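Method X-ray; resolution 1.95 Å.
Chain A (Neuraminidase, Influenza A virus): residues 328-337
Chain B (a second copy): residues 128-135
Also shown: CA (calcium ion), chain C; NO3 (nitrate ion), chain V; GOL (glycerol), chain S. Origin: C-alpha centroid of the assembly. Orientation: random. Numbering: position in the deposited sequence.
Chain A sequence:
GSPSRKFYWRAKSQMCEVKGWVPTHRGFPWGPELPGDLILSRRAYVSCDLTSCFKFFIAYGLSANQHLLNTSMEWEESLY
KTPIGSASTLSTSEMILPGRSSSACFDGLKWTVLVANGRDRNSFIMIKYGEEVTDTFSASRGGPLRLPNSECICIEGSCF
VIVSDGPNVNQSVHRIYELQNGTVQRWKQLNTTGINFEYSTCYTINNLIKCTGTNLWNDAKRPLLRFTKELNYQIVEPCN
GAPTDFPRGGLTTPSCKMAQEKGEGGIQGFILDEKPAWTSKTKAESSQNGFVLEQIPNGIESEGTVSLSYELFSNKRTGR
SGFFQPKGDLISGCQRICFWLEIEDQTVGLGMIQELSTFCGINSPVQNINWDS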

ATOM      1  N   GLY A 328      12.620  -9.818  16.456  1.00 24.77           N
ATOM      2  CA  GLY A 328      13.380  -8.588  16.279  1.00 25.28           C
ATOM      3  C   GLY A 328      13.398  -7.642  17.462  1.00 23.11           C
ATOM      4  O   GLY A 328      13.657  -6.461  17.281  1.00 28.94           O
ATOM      5  N   ASP A 329      13.145  -8.143  18.669  1.00 23.76           N
ATOM      6  CA  ASP A 329      13.113  -7.281  19.851  1.00 20.48           C
ATOM      7  C   ASP A 329      14.469  -6.619  20.040  1.00 36.27           C
ATOM      8  O   ASP A 329      15.513  -7.262  19.873  1.00 30.19           O
ATOM      9  CB  ASP A 329      12.777  -8.072  21.118  1.00 24.75           C
ATOM     10  CG  ASP A 329      11.326  -8.556  21.161  1.00 30.73           C
ATOM     11  OD1 ASP A 329      10.517  -8.152  20.306  1.00 27.72           O
ATOM     12  OD2 ASP A 329      11.003  -9.326  22.089  1.00 26.29           O
ATOM     13  N   LEU A 330      14.445  -5.341  20.409  1.00 35.11           N
ATOM     14  CA  LEU A 330      15.667  -4.565  20.608  1.00 30.09           C
ATOM     15  C   LEU A 330      15.878  -4.183  22.064  1.00 33.77           C
ATOM     16  O   LEU A 330      17.008  -4.057  22.517  1.00 36.80           O
ATOM     17  CB  LEU A 330      15.626  -3.309  19.734  1.00 37.42           C
ATOM     18  CG  LEU A 330      15.644  -3.602  18.228  1.00 48.72           C
ATOM     19  CD1 LEU A 330      15.696  -2.316  17.439  1.00 53.93           C
ATOM     20  CD2 LEU A 330      16.814  -4.511  17.849  1.00 52.29           C
ATOM     21  N   ILE A 331      14.790  -4.004  22.802  1.00 27.08           N
ATOM     22  CA  ILE A 331      14.899  -3.599  24.189  1.00 30.14           C
ATOM     23  C   ILE A 331      15.060  -4.816  25.075  1.00 38.31           C
ATOM     24  O   ILE A 331      15.913  -4.827  25.972  1.00 31.34           O
ATOM     25  CB  ILE A 331      13.690  -2.770  24.636  1.00 29.60           C
ATOM     26  CG1 ILE A 331      13.508  -1.589  23.686  1.00 27.10           C
ATOM     27  CG2 ILE A 331      13.867  -2.303  26.082  1.00 29.71           C
ATOM     28  CD1 ILE A 331      14.809  -0.871  23.333  1.00 26.61           C
ATOM     29  N   SER A 332      14.262  -5.850  24.819  1.00 25.89           N
ATOM     30  CA  SER A 332      14.337  -7.051  25.643  1.00 30.99           C
ATOM     31  C   SER A 332      15.680  -7.765  25.472  1.00 31.27           C
ATOM     32  O   SER A 332      16.131  -8.012  24.359  1.00 29.04           O
ATOM     33  CB  SER A 332      13.205  -8.017  25.308  1.00 38.90           C
ATOM     34  OG  SER A 332      13.189  -9.068  26.250  1.00 37.93           O
ATOM     35  N   GLY A 333      16.316  -8.094  26.582  1.00 28.82           N
ATOM     36  CA  GLY A 333      17.536  -8.879  26.543  1.00 35.58           C
ATOM     37  C   GLY A 333      17.245 -10.369  26.554  1.00 37.72           C
ATOM     38  O   GLY A 333      18.127 -11.176  26.269  1.00 36.93           O
ATOM     39  N   CYS A 334      16.003 -10.729  26.875  1.00 28.30           N
ATOM     40  CA  CYS A 334      15.597 -12.126  26.939  1.00 29.71           C
ATOM     41  C   CYS A 334      14.618 -12.428  25.804  1.00 30.34           C
ATOM     42  O   CYS A 334      14.101 -11.514  25.152  1.00 23.37           O
ATOM     43  CB  CYS A 334      14.971 -12.437  28.305  1.00 33.00           C
ATOM     44  SG  CYS A 334      13.613 -11.327  28.774  1.00 37.51           S
ATOM     45  N   GLN A 335      14.380 -13.711  25.562  1.00 24.96           N
ATOM     46  CA  GLN A 335      13.556 -14.131  24.439  1.00 20.89           C
ATOM     47  C   GLN A 335      12.076 -14.144  24.845  1.00 22.94           C
ATOM     48  O   GLN A 335      11.676 -14.821  25.798  1.00 26.27           O
ATOM     49  CB  GLN A 335      14.012 -15.500  23.936  1.00 27.02           C
ATOM     50  CG  GLN A 335      13.166 -16.074  22.827  1.00 19.69           C
ATOM     51  CD  GLN A 335      13.207 -15.229  21.595  1.00 27.64           C
ATOM     52  OE1 GLN A 335      14.278 -14.956  21.054  1.00 27.07           O
ATOM     53  NE2 GLN A 335      12.036 -14.796  21.132  1.00 25.42           N
ATOM     54  N   ARG A 336      11.259 -13.394  24.129  1.00 21.73           N
ATOM     55  CA  ARG A 336       9.832 -13.363  24.440  1.00 20.77           C
ATOM     56  C   ARG A 336       9.105 -14.556  23.820  1.00 21.05           C
ATOM     57  O   ARG A 336       9.546 -15.132  22.818  1.00 22.48           O
ATOM     58  CB  ARG A 336       9.195 -12.051  23.963  1.00 27.12           C
ATOM     59  CG  ARG A 336       9.591 -10.822  24.787  1.00 28.24           C
ATOM     60  CD  ARG A 336       8.618  -9.666  24.556  1.00 28.66           C
ATOM     61  NE  ARG A 336       8.595  -9.224  23.155  1.00 23.15           N
ATOM     62  CZ  ARG A 336       7.518  -8.778  22.524  1.00 24.98           C
ATOM     63  NH1 ARG A 336       6.344  -8.707  23.158  1.00 25.75           N
ATOM     64  NH2 ARG A 336       7.605  -8.401  21.257  1.00 20.63           N
ATOM     65  N   ILE A 337       7.960 -14.892  24.405  1.00 23.29           N
ATOM     66  CA  ILE A 337       7.117 -15.969  23.886  1.00 18.12           C
ATOM     67  C   ILE A 337       5.687 -15.452  23.795  1.00 22.50           C
ATOM     68  O   ILE A 337       5.210 -14.721  24.681  1.00 24.61           O
ATOM     69  CB  ILE A 337       7.196 -17.252  24.772  1.00 23.93           C
ATOM     70  CG1 ILE A 337       6.384 -18.398  24.158  1.00 24.51           C
ATOM     71  CG2 ILE A 337       6.723 -16.984  26.185  1.00 25.09           C
ATOM     72  CD1 ILE A 337       6.881 -18.833  22.794  1.00 26.50           C
TER
ATOM     73  N   LYS B 128       4.338  -0.053  24.463  1.00 23.44           N
ATOM     74  CA  LYS B 128       5.030  -0.637  23.324  1.00 27.85           C
ATOM     75  C   LYS B 128       6.098   0.372  22.890  1.00 27.44           C
ATOM     76  O   LYS B 128       5.833   1.572  22.874  1.00 25.39           O
ATOM     77  CB  LYS B 128       4.018  -0.866  22.191  1.00 29.85           C
ATOM     78  CG  LYS B 128       4.173  -2.128  21.379  1.00 41.94           C
ATOM     79  CD  LYS B 128       2.963  -2.313  20.469  1.00 44.56           C
ATOM     80  CE  LYS B 128       3.233  -3.240  19.299  1.00 43.61           C
ATOM     81  NZ  LYS B 128       2.058  -3.282  18.380  1.00 54.64           N
ATOM     82  N   TYR B 129       7.304  -0.106  22.578  1.00 26.37           N
ATOM     83  CA  TYR B 129       8.340   0.729  21.983  1.00 20.13           C
ATOM     84  C   TYR B 129       8.711   0.100  20.643  1.00 25.07           C
ATOM     85  O   TYR B 129       9.204  -1.025  20.590  1.00 29.70           O
ATOM     86  CB  TYR B 129       9.567   0.809  22.889  1.00 21.61           C
ATOM     87  CG  TYR B 129      10.602   1.836  22.450  1.00 27.42           C
ATOM     88  CD1 TYR B 129      10.377   3.205  22.618  1.00 22.14           C
ATOM     89  CD2 TYR B 129      11.820   1.435  21.902  1.00 29.18           C
ATOM     90  CE1 TYR B 129      11.324   4.144  22.230  1.00 25.00           C
ATOM     91  CE2 TYR B 129      12.782   2.373  21.514  1.00 23.95           C
ATOM     92  CZ  TYR B 129      12.530   3.711  21.678  1.00 27.53           C
ATOM     93  OH  TYR B 129      13.478   4.614  21.277  1.00 20.97           O
ATOM     94  N   GLY B 130       8.475   0.819  19.561  1.00 25.19           N
ATOM     95  CA  GLY B 130       8.472   0.198  18.253  1.00 30.49           C
ATOM     96  C   GLY B 130       7.488  -0.958  18.252  1.00 32.47           C
ATOM     97  O   GLY B 130       6.350  -0.806  18.688  1.00 31.49           O
ATOM     98  N   GLU B 131       7.936  -2.128  17.796  1.00 34.78           N
ATOM     99  CA  GLU B 131       7.058  -3.286  17.627  1.00 33.49           C
ATOM    100  C   GLU B 131       6.989  -4.194  18.853  1.00 36.75           C
ATOM    101  O   GLU B 131       6.361  -5.253  18.820  1.00 44.82           O
ATOM    102  CB  GLU B 131       7.527  -4.112  16.429  1.00 49.73           C
ATOM    103  CG  GLU B 131       7.252  -3.452  15.094  1.00 60.37           C
ATOM    104  CD  GLU B 131       5.775  -3.167  14.888  1.00 69.90           C
ATOM    105  OE1 GLU B 131       5.002  -4.133  14.688  1.00 75.24           O
ATOM    106  OE2 GLU B 131       5.387  -1.978  14.936  1.00 70.27           O
ATOM    107  N   GLU B 132       7.597  -3.761  19.943  1.00 24.12           N
ATOM    108  CA  GLU B 132       7.785  -4.614  21.111  1.00 23.42           C
ATOM    109  C   GLU B 132       7.120  -4.047  22.389  1.00 30.59           C
ATOM    110  O   GLU B 132       7.350  -2.897  22.775  1.00 28.50           O
ATOM    111  CB  GLU B 132       9.301  -4.791  21.279  1.00 25.56           C
ATOM    112  CG  GLU B 132       9.840  -5.035  22.644  1.00 33.18           C
ATOM    113  CD  GLU B 132      11.381  -5.058  22.653  1.00 30.33           C
ATOM    114  OE1 GLU B 132      12.021  -4.421  21.781  1.00 28.78           O
ATOM    115  OE2 GLU B 132      11.942  -5.721  23.542  1.00 27.88           O
ATOM    116  N   VAL B 133       6.302  -4.861  23.045  1.00 21.95           N
ATOM    117  CA  VAL B 133       5.787  -4.514  24.366  1.00 23.12           C
ATOM    118  C   VAL B 133       6.939  -4.527  25.350  1.00 28.44           C
ATOM    119  O   VAL B 133       7.676  -5.514  25.446  1.00 28.54           O
ATOM    120  CB  VAL B 133       4.725  -5.496  24.863  1.00 29.61           C
ATOM    121  CG1 VAL B 133       4.360  -5.190  26.309  1.00 29.56           C
ATOM    122  CG2 VAL B 133       3.499  -5.434  23.994  1.00 31.39           C
ATOM    123  N   THR B 134       7.076  -3.441  26.095  1.00 25.32           N
ATOM    124  CA  THR B 134       8.281  -3.199  26.905  1.00 28.06           C
ATOM    125  C   THR B 134       7.966  -2.988  28.374  1.00 29.91           C
ATOM    126  O   THR B 134       8.849  -3.090  29.217  1.00 32.34           O
ATOM    127  CB  THR B 134       9.054  -1.947  26.390  1.00 23.24           C
ATOM    128  OG1 THR B 134       8.119  -0.897  26.053  1.00 28.23           O
ATOM    129  CG2 THR B 134       9.852  -2.288  25.153  1.00 26.85           C
ATOM    130  N   ASP B 135       6.719  -2.679  28.706  1.00 28.82           N
ATOM    131  CA  ASP B 135       6.393  -2.499  30.108  1.00 21.23           C
ATOM    132  C   ASP B 135       4.899  -2.522  30.364  1.00 20.89           C
ATOM    133  O   ASP B 135       4.105  -2.378  29.442  1.00 24.47           O
ATOM    134  CB  ASP B 135       6.983  -1.184  30.626  1.00 25.23           C
ATOM    135  CG  ASP B 135       7.542  -1.310  32.040  1.00 25.72           C
ATOM    136  OD1 ASP B 135       7.225  -2.307  32.709  1.00 27.65           O
ATOM    137  OD2 ASP B 135       8.282  -0.410  32.480  1.00 32.92           O
TER
HETATM  138 CA    CA C 510       7.984  -2.705  34.813  1.00 59.67          CA
HETATM  139  N   NO3 V 513       4.327  -7.069  20.621  1.00 37.37           N
HETATM  140  O1  NO3 V 513       4.648  -8.423  20.737  1.00 50.20           O
HETATM  141  O2  NO3 V 513       3.104  -6.657  20.068  1.00 46.63           O
HETATM  142  O3  NO3 V 513       5.214  -6.100  21.068  1.00 49.06           O
HETATM  143  C1  GOL S 510       9.330  -8.995  14.807  1.00 33.08           C
HETATM  144  O1  GOL S 510       9.887 -10.283  14.927  1.00 26.94           O
HETATM  145  C2  GOL S 510       9.231  -8.319  16.171  1.00 35.60           C
HETATM  146  O2  GOL S 510      10.086  -8.910  17.130  1.00 36.98           O
HETATM  147  C3  GOL S 510       7.789  -8.332  16.650  1.00 43.43           C
HETATM  148  O3  GOL S 510       7.664  -7.583  17.839  1.00 55.29           O
HETATM  149  O   HOH W   1       9.524  -0.825  34.818  1.00 38.09           O
HETATM  150  O   HOH W   2       9.141  -4.427  34.059  1.00 53.75           O
HETATM  151  O   HOH W   3       6.044  -4.029  34.979  1.00 40.03           O
HETATM  152  O   HOH W   4       8.470  -3.310  36.943  1.00 35.96           O
HETATM  153  O   HOH W   5       6.463  -1.166  35.649  1.00 36.98           O

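Contact between two neuraminidase copies, in which an irregular loop of chain A (Gly A328 to Ile A337) receives a hairpin of chain B (Lys B128 to Asp B135). The hairpin turns through a type II' beta turn from Tyr B129 to Glu B132, closed by Tyr B129 N to Glu B132 O (2.8 Å) and Glu B132 N to Tyr B129 O (3.2 Å). Gly B130 is the second residue of the turn, with phi 55° and psi -130°, a positive phi that favours glycine. The stretches bury 331 Å² in total, and Glu B132 has the largest share.

Glu B132 points its CA-to-CB bond toward chain A and carries chi1 and chi2 both t (152° and -175°), so the chain is extended and its carboxylate arrives at the loop backbone. There it accepts three amide hydrogens from consecutive residues: Leu A330 N to Glu B132 OE1 (2.9 Å, 150°), Ile A331 N to Glu B132 OE1 (3.0 Å, nearly linear at 174°) and Ser A332 N to Glu B132 OE2 (2.7 Å, 148°). With phi/psi of -113/-30° at Leu A330 and -87/-44° at Ile A331, the loop curls enough to turn these successive N-H groups to one carboxylate. No side chain of chain A donates to it; the negative charge is met by backbone dipoles.

A second acid lies close, with Asp A329 OD2 4.0 Å from Glu B132 OE2, a proximity of like charges. Arg A336 compensates on the aspartate side. Asp A329 adopts m with chi2 near -9°, and the arginine meets it side-on: Arg A336 NE to Asp A329 OD2 (2.6 Å, 169°), a salt bridge, and Arg A336 NH2 to Asp A329 OD1 (3.1 Å, 161°). The arginine rotamer, m, t, m with chi4 145°, brings the guanidinium into this two-pronged pairing while one face lies against the hairpin, under Glu B132 CG and Val B133 N. Its contacts with chain B are packing contacts, such as Arg A336 NH2 to Glu B132 CA at 3.8 Å.

At the guanidinium edge a nitrate, probably from the crystallisation liquor, bridges the copies: Arg A336 NH1 and NH2 each donate to NO3 O1 (both 3.0 Å), and Val B133 N donates to NO3 O3 (2.6 Å). A glycerol of similar origin makes another bridge, accepting from Gly A328 N at its O2 (2.8 Å) and donating from its O3 to Glu B131 O (2.8 Å).

The apolar part centres on Ile A331, whose CA-to-CB bond points toward chain B. With chi1 and chi2 both m, its CG1 lies 3.9 Å from Tyr B129 CD2, while its CB lies 3.9 Å from Thr B134 CG2. The hydroxyl of Ser A332 (chi1 t) serves its own loop, donating from OG to Cys A334 O (2.8 Å), while its backbone N is held by Glu B132. Farther along the strand, Asp B135 OD1 binds the calcium ion at 2.3 Å, beside five waters and clear of the contact.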